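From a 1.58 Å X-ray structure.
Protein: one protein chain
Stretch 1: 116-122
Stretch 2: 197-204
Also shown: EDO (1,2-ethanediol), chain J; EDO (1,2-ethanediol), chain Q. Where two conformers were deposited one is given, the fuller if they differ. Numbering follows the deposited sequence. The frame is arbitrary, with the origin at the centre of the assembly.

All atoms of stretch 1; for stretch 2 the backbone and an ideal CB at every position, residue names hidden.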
# COMPACT_ATOMS: atom_id res chain seq x y z
N HIS A 116 -2.37 -13.83 7.74
CA HIS A 116 -3.00 -12.66 8.36
C HIS A 116 -3.05 -11.45 7.44
O HIS A 116 -2.17 -11.28 6.59
CB HIS A 116 -2.23 -12.27 9.62
CG HIS A 116 -2.43 -13.22 10.76
ND1 HIS A 116 -2.10 -12.89 12.06
CD2 HIS A 116 -2.93 -14.48 10.80
CE1 HIS A 116 -2.38 -13.91 12.85
NE2 HIS A 116 -2.89 -14.89 12.12
N HIS A 117 -4.07 -10.62 7.64
CA HIS A 117 -4.17 -9.31 7.01
C HIS A 117 -3.41 -8.25 7.81
O HIS A 117 -3.38 -8.30 9.04
CB HIS A 117 -5.64 -8.86 6.89
CG HIS A 117 -6.39 -8.83 8.20
ND1 HIS A 117 -6.22 -7.83 9.14
CD2 HIS A 117 -7.31 -9.68 8.71
CE1 HIS A 117 -7.00 -8.07 10.18
NE2 HIS A 117 -7.68 -9.19 9.94
N GLU A 118 -2.89 -7.26 7.10
CA GLU A 118 -2.21 -6.11 7.72
C GLU A 118 -2.48 -4.87 6.86
O GLU A 118 -1.79 -4.61 5.88
CB GLU A 118 -0.70 -6.37 7.86
CG GLU A 118 -0.39 -7.57 8.75
CD GLU A 118 1.08 -7.81 9.05
OE1 GLU A 118 1.92 -7.00 8.66
OE2 GLU A 118 1.37 -8.86 9.68
N GLY A 119 -3.52 -4.12 7.21
CA GLY A 119 -3.88 -2.94 6.42
C GLY A 119 -2.90 -1.82 6.66
O GLY A 119 -2.53 -1.56 7.80
N GLU A 120 -2.47 -1.15 5.58
CA GLU A 120 -1.42 -0.12 5.68
C GLU A 120 -1.61 1.04 4.71
O GLU A 120 -2.12 0.87 3.60
CB GLU A 120 -0.03 -0.73 5.42
CG GLU A 120 0.17 -2.08 6.11
CD GLU A 120 1.57 -2.43 6.51
OE1 GLU A 120 2.52 -1.68 6.20
OE2 GLU A 120 1.71 -3.45 7.22
N LEU A 121 -1.20 2.22 5.14
CA LEU A 121 -0.99 3.35 4.23
C LEU A 121 0.28 3.10 3.42
O LEU A 121 1.33 2.76 3.99
CB LEU A 121 -0.84 4.65 5.02
CG LEU A 121 -0.51 5.90 4.19
CD1 LEU A 121 -1.72 6.33 3.37
CD2 LEU A 121 -0.03 7.05 5.09
N ALA A 122 0.19 3.28 2.10
CA ALA A 122 1.31 3.07 1.19
C ALA A 122 1.81 4.38 0.60
O ALA A 122 1.04 5.13 0.02
CB ALA A 122 0.90 2.11 0.05
N UNK A 197 -15.24 -5.20 11.54
CA UNK A 197 -14.04 -4.35 11.69
C UNK A 197 -13.01 -5.03 12.59
O UNK A 197 -13.27 -5.28 13.79
CB UNK A 197 -14.41 -2.98 12.26
N UNK A 198 -11.85 -5.31 12.00
CA UNK A 198 -10.73 -5.98 12.68
C UNK A 198 -9.68 -4.99 13.15
O UNK A 198 -9.11 -5.16 14.22
CB UNK A 198 -10.08 -7.01 11.75
N UNK A 199 -9.39 -3.98 12.32
CA UNK A 199 -8.42 -2.95 12.66
C UNK A 199 -9.06 -1.59 12.46
O UNK A 199 -9.79 -1.40 11.50
CB UNK A 199 -7.15 -3.08 11.82
N UNK A 200 -8.76 -0.65 13.34
CA UNK A 200 -9.12 0.76 13.12
C UNK A 200 -8.18 1.65 13.92
O UNK A 200 -8.06 1.51 15.15
CB UNK A 200 -10.57 1.03 13.51
N UNK A 201 -7.50 2.56 13.24
CA UNK A 201 -6.62 3.50 13.89
C UNK A 201 -6.54 4.77 13.05
O UNK A 201 -7.35 4.97 12.16
CB UNK A 201 -5.23 2.89 14.10
N UNK A 202 -5.59 5.64 13.37
CA UNK A 202 -5.37 6.85 12.60
C UNK A 202 -3.87 7.00 12.35
O UNK A 202 -3.06 6.62 13.20
CB UNK A 202 -5.94 8.07 13.32
N UNK A 203 -3.51 7.55 11.21
CA UNK A 203 -2.10 7.68 10.85
C UNK A 203 -1.36 8.71 11.71
O UNK A 203 -0.13 8.81 11.65
CB UNK A 203 -1.98 8.06 9.37
N UNK A 204 -2.09 9.48 12.51
CA UNK A 204 -1.49 10.33 13.53
C UNK A 204 -0.83 9.54 14.66
O UNK A 204 -0.07 10.12 15.46
CB UNK A 204 -2.56 11.26 14.11
C1 EDO J . -17.96 2.36 10.35
O1 EDO J . -17.48 1.02 10.14
C2 EDO J . -17.36 3.27 9.29
O2 EDO J . -16.55 4.26 9.92
C1 EDO Q . -9.51 0.55 17.26
O1 EDO Q . -8.48 1.46 17.70
C2 EDO Q . -9.64 -0.78 18.00
O2 EDO Q . -9.57 -1.90 17.10

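Stretch 1 offers three features along the side that meets stretch 2: the imidazole of His-117, the free backbone N of Gly-119, and the aliphatic end of Leu-121. The two stretches run in nearly the same direction, 19° apart, but far enough apart that stretch 2 reaches across with side chains, which meet side chains and one backbone N of stretch 1.

Position 197 comes first, with its ideal CB beyond reach of stretch 1. Nothing there selects a residue, though the extended backbone would suit a beta-branched one; it is Val-197.

At position 198 CA-to-CB points toward stretch 1, and the ideal CB lies 3.6 Å from His-117 CE1. A side chain here starts beside the imidazole and could follow its edge to NE2. A short residue would fit, as would a longer polar one able to fold back. The deposited Arg-198 does the latter: chi1 and chi2 are both m, which bends the chain, and NH1 gives a weak hydrogen bond to His-117 NE2 at 3.0 Å, its angle only 125°.

Position 199 also points toward stretch 1, but the ideal CB is still 5.2 Å from His-117 CE1, so a small residue would leave a gap. Across that gap lie the N of Gly-119 and ND1 of His-117, which call for a chain of some length ending in an acceptor: Gln or Glu by reach. It is Gln-199. With chi1 m and chi2 t it extends to place OE1 3.0 Å from Gly-119 N, a nearly straight hydrogen bond at 172°. The same OE1 accepts a weak one from His-117 ND1 at 3.4 Å. With ND1 donating and NE2 accepting, the imidazole links 198 and 199 through its edge.

Positions 200, 201 and 202 have no stretch 1 atom within 5.5 Å of their ideal CB, so many residues would serve. They are Arg-200, Ser-201 and Arg-202. Arg-200 instead grips an ethanediol, probably from the crystallisation liquor: NH1 bonds O2 of EDO (chain J) at 2.9 Å, and NH2 bonds its O1 at 3.0 Å.

At position 203 phi/psi turn to -70/-9 as a 3-10 segment begins; CA-to-CB again points toward stretch 1, and the ideal CB lies 4.8 Å from Leu-121 CD2. A small or medium side chain with a methyl to offer, such as Ala, Val or Thr, would suit. Thr-203 sets CG2 4.2 Å from Leu-121 CD2, while OG1 is hydrogen-bonded elsewhere in the structure.

Position 204 is out of reach, leaving the choice open; it is Ser-204, in the 3-10 segment.

Stretch 2 (197-204) VRQRSRTS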
# COMPACT_ATOMS: atom_id res chain seq x y z
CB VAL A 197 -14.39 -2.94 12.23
CG1 VAL A 197 -13.11 -2.11 12.42
CG2 VAL A 197 -15.38 -2.22 11.29
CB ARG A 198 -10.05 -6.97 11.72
CG ARG A 198 -10.89 -8.17 11.34
CD ARG A 198 -10.82 -9.26 12.38
NE ARG A 198 -11.46 -10.47 11.90
CZ ARG A 198 -10.83 -11.44 11.23
NH1 ARG A 198 -9.52 -11.35 10.99
NH2 ARG A 198 -11.52 -12.49 10.82
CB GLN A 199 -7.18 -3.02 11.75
CG GLN A 199 -6.48 -4.37 11.72
CD GLN A 199 -5.24 -4.35 10.85
OE1 GLN A 199 -5.30 -4.60 9.63
NE2 GLN A 199 -4.09 -4.08 11.47
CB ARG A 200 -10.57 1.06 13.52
CG ARG A 200 -11.04 2.44 13.02
CD ARG A 200 -12.32 2.93 13.68
NE ARG A 200 -13.47 2.09 13.38
CZ ARG A 200 -14.42 2.34 12.47
NH1 ARG A 200 -14.38 3.42 11.69
NH2 ARG A 200 -15.42 1.49 12.33
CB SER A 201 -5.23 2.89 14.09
OG SER A 201 -4.45 3.70 14.96
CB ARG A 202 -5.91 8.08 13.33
CG ARG A 202 -7.41 8.02 13.66
CD ARG A 202 -7.93 9.37 14.15
NE ARG A 202 -7.95 10.34 13.05
CZ ARG A 202 -8.90 10.41 12.12
NH1 ARG A 202 -9.95 9.60 12.15
NH2 ARG A 202 -8.79 11.31 11.15
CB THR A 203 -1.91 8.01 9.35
OG1 THR A 203 -2.52 9.27 9.06
CG2 THR A 203 -2.52 6.92 8.45
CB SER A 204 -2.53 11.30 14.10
OG SER A 204 -3.74 10.64 14.42
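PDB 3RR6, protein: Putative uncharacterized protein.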